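Local coordinates for putative uncharacterized protein (Chaetomium thermophilum, PDB 5IJP) that binds inositol hexakisphosphate through an SPX domain and probably acts as an inositol polyphosphate sensor in the control of phosphate homeostasis, at residues 10-13 and 14-17; 77-80 and 81-84; 109-112 and 113-116; 126-129 and 130-134; 177-180 and 181-185. All coordinates share one frame; numbering follows the deposited sequence.

Contact 1. Residues 10-13 and 14-17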
# COMPACT_ATOMS: atom_id res chain seq x y z
N SER A 10 1.47 -2.71 -13.20
CA SER A 10 2.34 -2.63 -12.03
C SER A 10 1.93 -3.60 -10.89
O SER A 10 2.06 -3.26 -9.71
CB SER A 10 2.44 -1.19 -11.54
OG SER A 10 1.17 -0.67 -11.18
N ILE A 11 1.46 -4.81 -11.26
CA ILE A 11 1.06 -5.84 -10.30
C ILE A 11 2.22 -6.80 -10.02
O ILE A 11 2.80 -7.36 -10.96
CB ILE A 11 -0.27 -6.56 -10.71
CG1 ILE A 11 -1.49 -5.71 -10.27
CG2 ILE A 11 -0.38 -7.99 -10.14
CD1 ILE A 11 -2.86 -6.12 -10.85
N ILE A 12 2.56 -6.96 -8.73
CA ILE A 12 3.60 -7.87 -8.25
C ILE A 12 2.88 -9.13 -7.77
O ILE A 12 1.88 -9.02 -7.05
CB ILE A 12 4.47 -7.22 -7.12
CG1 ILE A 12 4.98 -5.82 -7.52
CG2 ILE A 12 5.64 -8.14 -6.72
CD1 ILE A 12 5.06 -4.81 -6.36
N ARG A 13 3.38 -10.32 -8.16
CA ARG A 13 2.81 -11.63 -7.80
C ARG A 13 2.69 -11.85 -6.28
O ARG A 13 1.82 -12.61 -5.84
CB ARG A 13 3.60 -12.77 -8.45
CG ARG A 13 3.48 -12.83 -9.98
CD ARG A 13 2.57 -13.94 -10.45
NE ARG A 13 2.63 -14.11 -11.90
CZ ARG A 13 1.79 -13.55 -12.76
NH1 ARG A 13 0.81 -12.77 -12.33
NH2 ARG A 13 1.93 -13.76 -14.07
N GLU A 14 3.54 -11.17 -5.49
CA GLU A 14 3.57 -11.19 -4.02
C GLU A 14 2.29 -10.56 -3.44
O GLU A 14 1.76 -11.07 -2.45
CB GLU A 14 4.85 -10.47 -3.53
CG GLU A 14 4.91 -10.12 -2.04
CD GLU A 14 4.93 -11.28 -1.07
OE1 GLU A 14 5.87 -12.10 -1.13
OE2 GLU A 14 4.02 -11.34 -0.21
N TYR A 15 1.80 -9.47 -4.06
CA TYR A 15 0.61 -8.73 -3.63
C TYR A 15 -0.60 -8.92 -4.59
O TYR A 15 -1.65 -8.32 -4.35
CB TYR A 15 0.93 -7.23 -3.48
CG TYR A 15 2.19 -6.90 -2.72
CD1 TYR A 15 2.17 -6.73 -1.33
CD2 TYR A 15 3.40 -6.70 -3.38
CE1 TYR A 15 3.33 -6.41 -0.63
CE2 TYR A 15 4.56 -6.38 -2.68
CZ TYR A 15 4.52 -6.23 -1.31
OH TYR A 15 5.67 -5.91 -0.62
N GLN A 16 -0.44 -9.75 -5.64
CA GLN A 16 -1.38 -10.06 -6.74
C GLN A 16 -2.88 -10.03 -6.38
O GLN A 16 -3.65 -9.39 -7.11
CB GLN A 16 -1.03 -11.42 -7.38
CG GLN A 16 -1.48 -11.55 -8.84
CD GLN A 16 -1.30 -12.94 -9.43
OE1 GLN A 16 -0.63 -13.82 -8.87
NE2 GLN A 16 -1.90 -13.15 -10.59
N TRP A 17 -3.30 -10.72 -5.30
CA TRP A 17 -4.71 -10.80 -4.89
C TRP A 17 -5.14 -9.74 -3.86
O TRP A 17 -6.24 -9.85 -3.31
CB TRP A 17 -5.01 -12.21 -4.35
CG TRP A 17 -4.87 -13.31 -5.36
CD1 TRP A 17 -3.76 -14.07 -5.60
CD2 TRP A 17 -5.90 -13.82 -6.23
NE1 TRP A 17 -4.03 -15.00 -6.58
CE2 TRP A 17 -5.33 -14.87 -6.98
CE3 TRP A 17 -7.25 -13.48 -6.44
CZ2 TRP A 17 -6.07 -15.58 -7.94
CZ3 TRP A 17 -7.97 -14.18 -7.39
CH2 TRP A 17 -7.38 -15.22 -8.13

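Contact 2. Residues 77-80 and 81-84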
# COMPACT_ATOMS: atom_id res chain seq x y z
N ALA A 77 4.91 -5.39 6.18
CA ALA A 77 5.71 -4.44 6.97
C ALA A 77 6.24 -5.05 8.26
O ALA A 77 7.40 -4.80 8.62
CB ALA A 77 4.90 -3.19 7.28
N MET A 78 5.42 -5.86 8.94
CA MET A 78 5.78 -6.55 10.18
C MET A 78 6.82 -7.64 9.94
O MET A 78 7.68 -7.86 10.79
CB MET A 78 4.54 -7.11 10.87
CG MET A 78 3.86 -6.11 11.78
SD MET A 78 2.23 -6.64 12.36
CE MET A 78 2.65 -8.15 13.18
N GLU A 79 6.74 -8.31 8.76
CA GLU A 79 7.69 -9.33 8.34
C GLU A 79 9.04 -8.67 8.04
O GLU A 79 10.08 -9.24 8.36
CB GLU A 79 7.18 -10.09 7.10
CG GLU A 79 6.25 -11.24 7.45
CD GLU A 79 5.40 -11.81 6.33
OE1 GLU A 79 5.38 -11.22 5.22
OE2 GLU A 79 4.72 -12.83 6.56
N ILE A 80 9.01 -7.44 7.46
CA ILE A 80 10.18 -6.62 7.16
C ILE A 80 10.83 -6.16 8.47
O ILE A 80 12.05 -6.25 8.60
CB ILE A 80 9.82 -5.46 6.18
CG1 ILE A 80 9.59 -5.99 4.75
CG2 ILE A 80 10.90 -4.36 6.18
CD1 ILE A 80 8.73 -5.10 3.83
N SER A 81 10.01 -5.72 9.46
CA SER A 81 10.46 -5.29 10.79
C SER A 81 11.15 -6.43 11.53
O SER A 81 12.14 -6.20 12.24
CB SER A 81 9.29 -4.76 11.61
OG SER A 81 8.76 -3.57 11.06
N ARG A 82 10.65 -7.67 11.34
CA ARG A 82 11.21 -8.91 11.90
C ARG A 82 12.53 -9.22 11.19
O ARG A 82 13.50 -9.60 11.86
CB ARG A 82 10.20 -10.06 11.74
CG ARG A 82 10.63 -11.38 12.38
CD ARG A 82 9.91 -12.57 11.76
NE ARG A 82 10.30 -12.79 10.37
CZ ARG A 82 9.59 -13.49 9.49
NH1 ARG A 82 10.03 -13.63 8.24
NH2 ARG A 82 8.44 -14.05 9.84
N ARG A 83 12.58 -9.03 9.85
CA ARG A 83 13.76 -9.24 9.01
C ARG A 83 14.88 -8.26 9.37
O ARG A 83 16.05 -8.63 9.32
CB ARG A 83 13.42 -9.14 7.52
CG ARG A 83 12.86 -10.43 6.92
CD ARG A 83 12.73 -10.34 5.41
NE ARG A 83 14.03 -10.49 4.75
CZ ARG A 83 14.23 -10.33 3.44
NH1 ARG A 83 13.22 -9.99 2.65
NH2 ARG A 83 15.44 -10.49 2.93
N ILE A 84 14.51 -7.01 9.73
CA ILE A 84 15.46 -5.96 10.13
C ILE A 84 16.05 -6.33 11.50
O ILE A 84 17.27 -6.27 11.66
CB ILE A 84 14.81 -4.54 10.10
CG1 ILE A 84 14.58 -4.08 8.64
CG2 ILE A 84 15.66 -3.49 10.86
CD1 ILE A 84 13.56 -2.95 8.44

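Contact 3. Residues 109-112 and 113-116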
# COMPACT_ATOMS: atom_id res chain seq x y z
N SER A 109 37.47 -10.55 7.96
CA SER A 109 36.70 -11.43 7.09
C SER A 109 35.80 -10.63 6.14
O SER A 109 34.83 -10.02 6.58
CB SER A 109 35.88 -12.42 7.92
OG SER A 109 35.03 -11.75 8.83
N GLU A 110 36.15 -10.62 4.84
CA GLU A 110 35.41 -9.90 3.80
C GLU A 110 34.11 -10.60 3.37
O GLU A 110 33.18 -9.93 2.94
CB GLU A 110 36.30 -9.56 2.58
CG GLU A 110 36.89 -10.76 1.84
CD GLU A 110 37.85 -10.43 0.72
OE1 GLU A 110 37.46 -9.65 -0.19
OE2 GLU A 110 38.98 -10.97 0.72
N GLU A 111 34.06 -11.95 3.51
CA GLU A 111 32.90 -12.77 3.15
C GLU A 111 31.71 -12.54 4.08
O GLU A 111 30.57 -12.66 3.64
CB GLU A 111 33.29 -14.26 3.10
CG GLU A 111 32.39 -15.10 2.21
CD GLU A 111 32.73 -16.57 2.17
OE1 GLU A 111 32.00 -17.36 2.80
OE2 GLU A 111 33.74 -16.93 1.51
N GLU A 112 31.97 -12.23 5.37
CA GLU A 112 30.94 -11.97 6.38
C GLU A 112 30.14 -10.71 6.05
O GLU A 112 28.92 -10.70 6.24
CB GLU A 112 31.53 -11.91 7.79
CG GLU A 112 31.90 -13.27 8.35
CD GLU A 112 31.67 -13.42 9.84
OE1 GLU A 112 32.63 -13.21 10.62
OE2 GLU A 112 30.53 -13.73 10.24
N PHE A 113 30.82 -9.67 5.53
CA PHE A 113 30.20 -8.41 5.12
C PHE A 113 29.42 -8.60 3.82
O PHE A 113 28.39 -7.96 3.63
CB PHE A 113 31.25 -7.30 4.96
CG PHE A 113 31.83 -6.79 6.26
CD1 PHE A 113 31.21 -5.75 6.95
CD2 PHE A 113 33.00 -7.32 6.78
CE1 PHE A 113 31.74 -5.27 8.15
CE2 PHE A 113 33.54 -6.83 7.97
CZ PHE A 113 32.91 -5.81 8.65
N MET A 114 29.93 -9.48 2.93
CA MET A 114 29.35 -9.83 1.63
C MET A 114 27.95 -10.44 1.77
O MET A 114 27.03 -10.02 1.07
CB MET A 114 30.30 -10.77 0.86
CG MET A 114 29.90 -11.04 -0.58
SD MET A 114 28.75 -12.42 -0.83
CE MET A 114 29.82 -13.81 -0.45
N LEU A 115 27.80 -11.45 2.66
CA LEU A 115 26.53 -12.12 2.93
C LEU A 115 25.52 -11.17 3.54
O LEU A 115 24.34 -11.22 3.18
CB LEU A 115 26.74 -13.35 3.84
CG LEU A 115 26.84 -14.69 3.13
CD1 LEU A 115 28.29 -15.07 2.86
CD2 LEU A 115 26.17 -15.78 3.95
N LEU A 116 25.98 -10.29 4.45
CA LEU A 116 25.14 -9.29 5.12
C LEU A 116 24.70 -8.19 4.17
O LEU A 116 23.55 -7.75 4.25
CB LEU A 116 25.86 -8.69 6.35
CG LEU A 116 25.94 -9.57 7.59
CD1 LEU A 116 27.01 -9.06 8.55
CD2 LEU A 116 24.60 -9.66 8.31

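Contact 4. Residues 126-129 and 130-134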
# COMPACT_ATOMS: atom_id res chain seq x y z
N ASP A 126 12.58 -4.86 -0.75
CA ASP A 126 11.28 -5.27 -0.21
C ASP A 126 10.53 -4.08 0.39
O ASP A 126 9.30 -4.05 0.32
CB ASP A 126 11.44 -6.41 0.82
CG ASP A 126 11.59 -7.80 0.22
OD1 ASP A 126 12.12 -7.91 -0.91
OD2 ASP A 126 11.21 -8.78 0.90
N VAL A 127 11.26 -3.08 0.94
CA VAL A 127 10.70 -1.84 1.50
C VAL A 127 10.15 -1.01 0.33
O VAL A 127 9.01 -0.56 0.40
CB VAL A 127 11.74 -1.05 2.37
CG1 VAL A 127 11.28 0.38 2.63
CG2 VAL A 127 12.02 -1.77 3.68
N HIS A 128 10.95 -0.86 -0.75
CA HIS A 128 10.59 -0.14 -1.98
C HIS A 128 9.39 -0.78 -2.69
O HIS A 128 8.52 -0.05 -3.16
CB HIS A 128 11.80 -0.01 -2.92
CG HIS A 128 11.49 0.62 -4.24
ND1 HIS A 128 11.59 -0.10 -5.42
CD2 HIS A 128 11.08 1.88 -4.52
CE1 HIS A 128 11.24 0.75 -6.38
NE2 HIS A 128 10.93 1.94 -5.89
N ASP A 129 9.35 -2.13 -2.75
CA ASP A 129 8.25 -2.88 -3.37
C ASP A 129 6.95 -2.72 -2.57
O ASP A 129 5.88 -2.66 -3.17
CB ASP A 129 8.61 -4.36 -3.54
CG ASP A 129 9.62 -4.64 -4.64
OD1 ASP A 129 9.52 -4.02 -5.73
OD2 ASP A 129 10.49 -5.52 -4.44
N LEU A 130 7.06 -2.61 -1.23
CA LEU A 130 5.93 -2.38 -0.33
C LEU A 130 5.48 -0.92 -0.46
O LEU A 130 4.28 -0.65 -0.47
CB LEU A 130 6.28 -2.73 1.13
CG LEU A 130 5.21 -2.48 2.21
CD1 LEU A 130 4.01 -3.40 2.05
CD2 LEU A 130 5.78 -2.63 3.58
N ALA A 131 6.46 0.02 -0.58
CA ALA A 131 6.22 1.45 -0.76
C ALA A 131 5.50 1.70 -2.09
O ALA A 131 4.64 2.58 -2.16
CB ALA A 131 7.53 2.22 -0.72
N LYS A 132 5.85 0.90 -3.13
CA LYS A 132 5.23 0.94 -4.46
C LYS A 132 3.78 0.48 -4.37
O LYS A 132 2.91 1.07 -5.02
CB LYS A 132 6.01 0.03 -5.45
CG LYS A 132 6.82 0.79 -6.49
CD LYS A 132 6.01 1.07 -7.77
CE LYS A 132 6.88 1.47 -8.94
NZ LYS A 132 7.44 2.84 -8.78
N PHE A 133 3.51 -0.56 -3.53
CA PHE A 133 2.18 -1.10 -3.27
C PHE A 133 1.32 -0.08 -2.53
O PHE A 133 0.17 0.12 -2.91
CB PHE A 133 2.26 -2.43 -2.50
CG PHE A 133 0.94 -3.03 -2.07
CD1 PHE A 133 0.12 -3.69 -2.98
CD2 PHE A 133 0.52 -2.96 -0.75
CE1 PHE A 133 -1.10 -4.24 -2.58
CE2 PHE A 133 -0.70 -3.51 -0.35
CZ PHE A 133 -1.50 -4.15 -1.27
N VAL A 134 1.89 0.59 -1.51
CA VAL A 134 1.22 1.64 -0.73
C VAL A 134 0.89 2.83 -1.66
O VAL A 134 -0.23 3.35 -1.60
CB VAL A 134 2.03 2.05 0.54
CG1 VAL A 134 1.43 3.27 1.24
CG2 VAL A 134 2.14 0.89 1.53

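Contact 5. Residues 177-180 and 181-185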
# COMPACT_ATOMS: atom_id res chain seq x y z
N SER A 177 12.58 1.38 11.93
CA SER A 177 13.27 0.17 11.48
C SER A 177 13.91 0.37 10.10
O SER A 177 15.02 -0.11 9.87
CB SER A 177 12.30 -1.02 11.45
OG SER A 177 11.74 -1.26 12.73
N VAL A 178 13.21 1.10 9.20
CA VAL A 178 13.67 1.43 7.84
C VAL A 178 14.87 2.40 7.93
O VAL A 178 15.82 2.26 7.16
CB VAL A 178 12.50 1.97 6.95
CG1 VAL A 178 13.00 2.46 5.59
CG2 VAL A 178 11.42 0.91 6.76
N VAL A 179 14.83 3.34 8.90
CA VAL A 179 15.90 4.32 9.17
C VAL A 179 17.17 3.57 9.62
O VAL A 179 18.26 3.85 9.11
CB VAL A 179 15.44 5.41 10.18
CG1 VAL A 179 16.62 6.20 10.76
CG2 VAL A 179 14.43 6.36 9.54
N ARG A 180 17.02 2.58 10.54
CA ARG A 180 18.11 1.74 11.03
C ARG A 180 18.69 0.88 9.91
O ARG A 180 19.91 0.75 9.82
CB ARG A 180 17.65 0.85 12.20
CG ARG A 180 17.38 1.60 13.50
CD ARG A 180 17.25 0.67 14.69
NE ARG A 180 16.08 -0.21 14.60
CZ ARG A 180 14.88 0.07 15.10
NH1 ARG A 180 14.67 1.22 15.74
NH2 ARG A 180 13.88 -0.78 14.97
N LEU A 181 17.81 0.32 9.04
CA LEU A 181 18.15 -0.52 7.89
C LEU A 181 19.10 0.21 6.91
O LEU A 181 20.03 -0.40 6.40
CB LEU A 181 16.86 -0.97 7.18
CG LEU A 181 16.97 -1.80 5.89
CD1 LEU A 181 17.39 -3.23 6.18
CD2 LEU A 181 15.65 -1.80 5.14
N SER A 182 18.85 1.52 6.68
CA SER A 182 19.67 2.38 5.82
C SER A 182 21.06 2.58 6.43
O SER A 182 22.05 2.59 5.70
CB SER A 182 18.98 3.72 5.60
OG SER A 182 17.74 3.56 4.94
N LYS A 183 21.12 2.72 7.77
CA LYS A 183 22.36 2.90 8.53
C LYS A 183 23.17 1.60 8.58
O LYS A 183 24.40 1.65 8.51
CB LYS A 183 22.06 3.40 9.96
CG LYS A 183 21.55 4.84 10.02
CD LYS A 183 21.05 5.20 11.41
CE LYS A 183 20.41 6.57 11.43
NZ LYS A 183 19.82 6.87 12.76
N LEU A 184 22.48 0.44 8.70
CA LEU A 184 23.09 -0.89 8.75
C LEU A 184 23.76 -1.25 7.42
O LEU A 184 24.83 -1.86 7.42
CB LEU A 184 22.06 -1.97 9.12
CG LEU A 184 21.57 -2.00 10.58
CD1 LEU A 184 20.16 -2.55 10.66
CD2 LEU A 184 22.51 -2.79 11.47
N TYR A 185 23.13 -0.87 6.29
CA TYR A 185 23.63 -1.11 4.93
C TYR A 185 24.87 -0.27 4.62
O TYR A 185 25.78 -0.76 3.95
CB TYR A 185 22.52 -0.88 3.89
CG TYR A 185 22.92 -1.19 2.47
CD1 TYR A 185 23.01 -2.51 2.02
CD2 TYR A 185 23.19 -0.18 1.56
CE1 TYR A 185 23.39 -2.81 0.71
CE2 TYR A 185 23.57 -0.46 0.25
CZ TYR A 185 23.66 -1.78 -0.18
OH TYR A 185 24.02 -2.06 -1.47

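Contact 1. Residues 10-13 and 14-17
Ile-12 and Arg-13 fold against Glu-14, Tyr-15 and Gln-16 in a beta turn, part of the loop that joins helix 3-9 to helix 22-30 in the N-terminal part of the SPX domain. Glu-14 comes first. Its CB meets the CG2 branch of Ile-12 at 4.0 Å, while CG lies over the centre of one face of the next residue's ring, that of Tyr-15. The carboxylate leads off the turn to a salt bridge between OE2 and Lys-72 on helix 52-97. Tyr-15 closes the turn: its backbone N donates to Ile-12 O at 3.0 Å. The Tyr-15 side chain runs beside that of Ile-12 and points the same way, with CB of Ile-12 at the ring edge and Ile-12 CD1 3.9 Å from Tyr-15 CD2. This buried ring also stacks with Phe-133, so the turn is seated on helix 110-151. Gln-16 then travels alongside Arg-13. With CG anti to the backbone N (chi1 -154°) and the chain extended beyond it, the amide comes level with the guanidinium, the two planes 39° apart; OE1 of Gln-16 is 3.6 Å from CD of Arg-13. Nearer the backbone, the stem of Gln-16 crosses Ile-11 at about a right angle, Gln-16 CG resting 3.9 Å from Ile-11 CG2.

Contact 2. Residues 77-80 and 81-84
The backbone N atoms of Ser-81, Arg-82, Arg-83 and Ile-84 donate in turn to the carbonyls of Ala-77, Met-78, Glu-79 and Ile-80, the regular i to i+4 pattern of an alpha-helix. Ala-77 O accepts a second hydrogen bond, because the hydroxyl of Ser-81 is turned back beside its own backbone N (chi1 -66°); OG donates to Ala-77 O at 3.1 Å, and the two donors reach the oxygen from opposite faces of the carbonyl plane. Ile-80 and Ile-84, one turn apart, meet through CG2 of the first and CD1 of the second at 3.8 Å, the two side chains crossing at a slant on the buried side. On the exposed side Glu-79 CG lies over one face of the Arg-82 guanidinium, 4.3 Å from NH2, yet the charged ends stay apart, with Glu-79 OE2 5.1 Å from Arg-82 NH2. Arg-83 lays CG against Glu-79 O and sends its guanidinium away from this helix, to salt bridges with Asp-122 and Asp-126 on helix 110-151. Tyr-174 of helix 171-190 covers Ala-77, Ile-80 and Ser-81. Such a split between apolar and charged sides is that of a long helix in a helical bundle, here the core of the SPX domain.

Contact 3. Residues 109-112 and 113-116
The first turns of helix 110-151 set Phe-113 against Ser-109, and Met-114 and Leu-115 against Glu-111. Ser-109 O lies at the edge of the Phe-113 ring, near its plane, 3.3 Å from CD2. Phe-113 holds its ring there with CG beside the backbone N (chi1 -72°). Alongside, the hydroxyl of Ser-109 reaches Glu-112 in a weak hydrogen bond from OG to OE1, 3.3 Å long. The backbone is joined by Met-114 N donating to Glu-110 O and by Leu-115 N donating to Glu-111 O at 3.2 Å; the next bond, from Leu-116 N to Glu-112 O, is weak. In the fold, this is where helix 110-151 sets out along helix 52-97, its partner in the long alpha-helical hairpin: Leu-116 packs on Glu-90, Val-91 and Val-94 of that helix, whereas Phe-113 lies against Leu-98 and Arg-191. On the outer, exposed side of this helix, two apolar side chains come up to the Glu-111 stem from the same side, running beside it. Met-114 bends at chi2 (-88°) and again at chi3 (-70°), which curls its methyl back until CE is 3.9 Å from Glu-111 CG. The adjacent Leu-115 brings CD1 to 4.2 Å from the same Glu-111 CG. The inward-facing Leu-116 places CD1 3.4 Å from Glu-112 O.

Contact 4. Residues 126-129 and 130-134
His-128 and Lys-132, one turn apart on helix 110-151, form the main side-chain pair of this contact, and both stand on the exposed side of the helix. The imidazole swings out with CG anti to the backbone N (chi1 175°), and Lys-132 CG lies over one face of the ring, 4.3 Å from His-128 NE2, a loose approach. Bends at chi2 and chi4 of Lys-132 carry the ammonium onward rather than against the ring nitrogen: NZ remains 4.6 Å from NE2 of His-128. Beneath the pair, the backbone N of Lys-132 donates to His-128 O at 2.8 Å, and the bond from Ala-131 N to Val-127 O has the same length. The methyl of Ala-131 sits 3.3 Å from Val-127 O. The other sides of the helix carry the packing. Leu-130 begins over the previous turn, with CB 3.4 Å from Asp-126 O, then turns its branched end away from 126-129 toward Tyr-174 and Lys-76. Val-127 faces helix 171-190, touching Val-178 and Leu-181. Phe-133, bonded through its N to Asp-129 O, likewise carries its ring away from the preceding turn, where it meets Tyr-19 edge-to-face. The chemistry thus divides by side: Val-127, Leu-130 and Phe-133 turn inward to neighbouring helices and the N-terminal loop, and the outward pair meets through a methylene near a ring face. The Lys-132 ammonium would tend to disfavour protonation of the imidazole, whereas the Asp-129 carboxylate, with OD1 4.4 Å from His-128 ND1, would tend to favour it; the two probably offset each other in part.

Contact 5. Residues 177-180 and 181-185
Ser-182 grips Val-178 O twice, and these two bonds lead the hydrogen-bonding part of the contact. Its backbone N and its hydroxyl OG both lie 3.2 Å from Val-178 O and arrive from opposite faces of the carbonyl plane; the second is possible because OG is turned beside the serine's own backbone N (chi1 -62°). The remaining backbone bonds follow the alpha-helical pattern: Leu-181 N to Ser-177 O, Leu-184 N to Arg-180 O at 2.8 Å, and between them a weak bond from Lys-183 N to Val-179 O.

Van der Waals packing comes next. Lys-183 runs out extended beside Val-179, pointing the same way, so that its tip grazes the valine: NZ lies 3.8 Å and CE 3.9 Å from Val-179 CG1. On the buried side Leu-184 leans its CD1 toward the preceding turn, 3.4 Å from Arg-180 O, while Leu-181 rests CB on Ser-177 O.

The charged end of Arg-180 finds its partner on another helix. Its side chain folds back at chi3 (-66°), laying one guanidinium face, toward its rim, over Ser-177 CA, 3.6 Å from the plane, and NE forms a salt bridge with Glu-88 of helix 52-97. Ser-177 OG hydrogen-bonds to Asn-173 O, one turn earlier.

Leu-181 touches Ile-84 on helix 52-97 as well as Leu-120 and Ile-124 on helix 110-151. The arrangement is that of an amphipathic helix laid against two long ones, the three-helix packing at this end of the SPX bundle.

How the contacts relate
Contacts 2, 4 and 5 sit on three different helices and meet one another: Ile-80 CG2 lies 3.8 Å from Val-127 CG2, and Val-127 CG2 lies 3.9 Å from Leu-181 CD2. All three are partly buried, with apolar residues turned inward. Contact 3 uses the same helix as contact 4, but their centres are 27 Å apart; it is a surface contact toward the end of the hairpin, with Leu-116 its one buried residue. Contact 1, also at the surface, is the one without regular helix, and touches contact 4 through Tyr-15. In contacts 2 and 5 a serine hydroxyl adds a second bond to a carbonyl already bonded to its backbone N, whereas contact 3 sets a glutamate stem beside apolar groups and contact 4 a lysine methylene over an imidazole face.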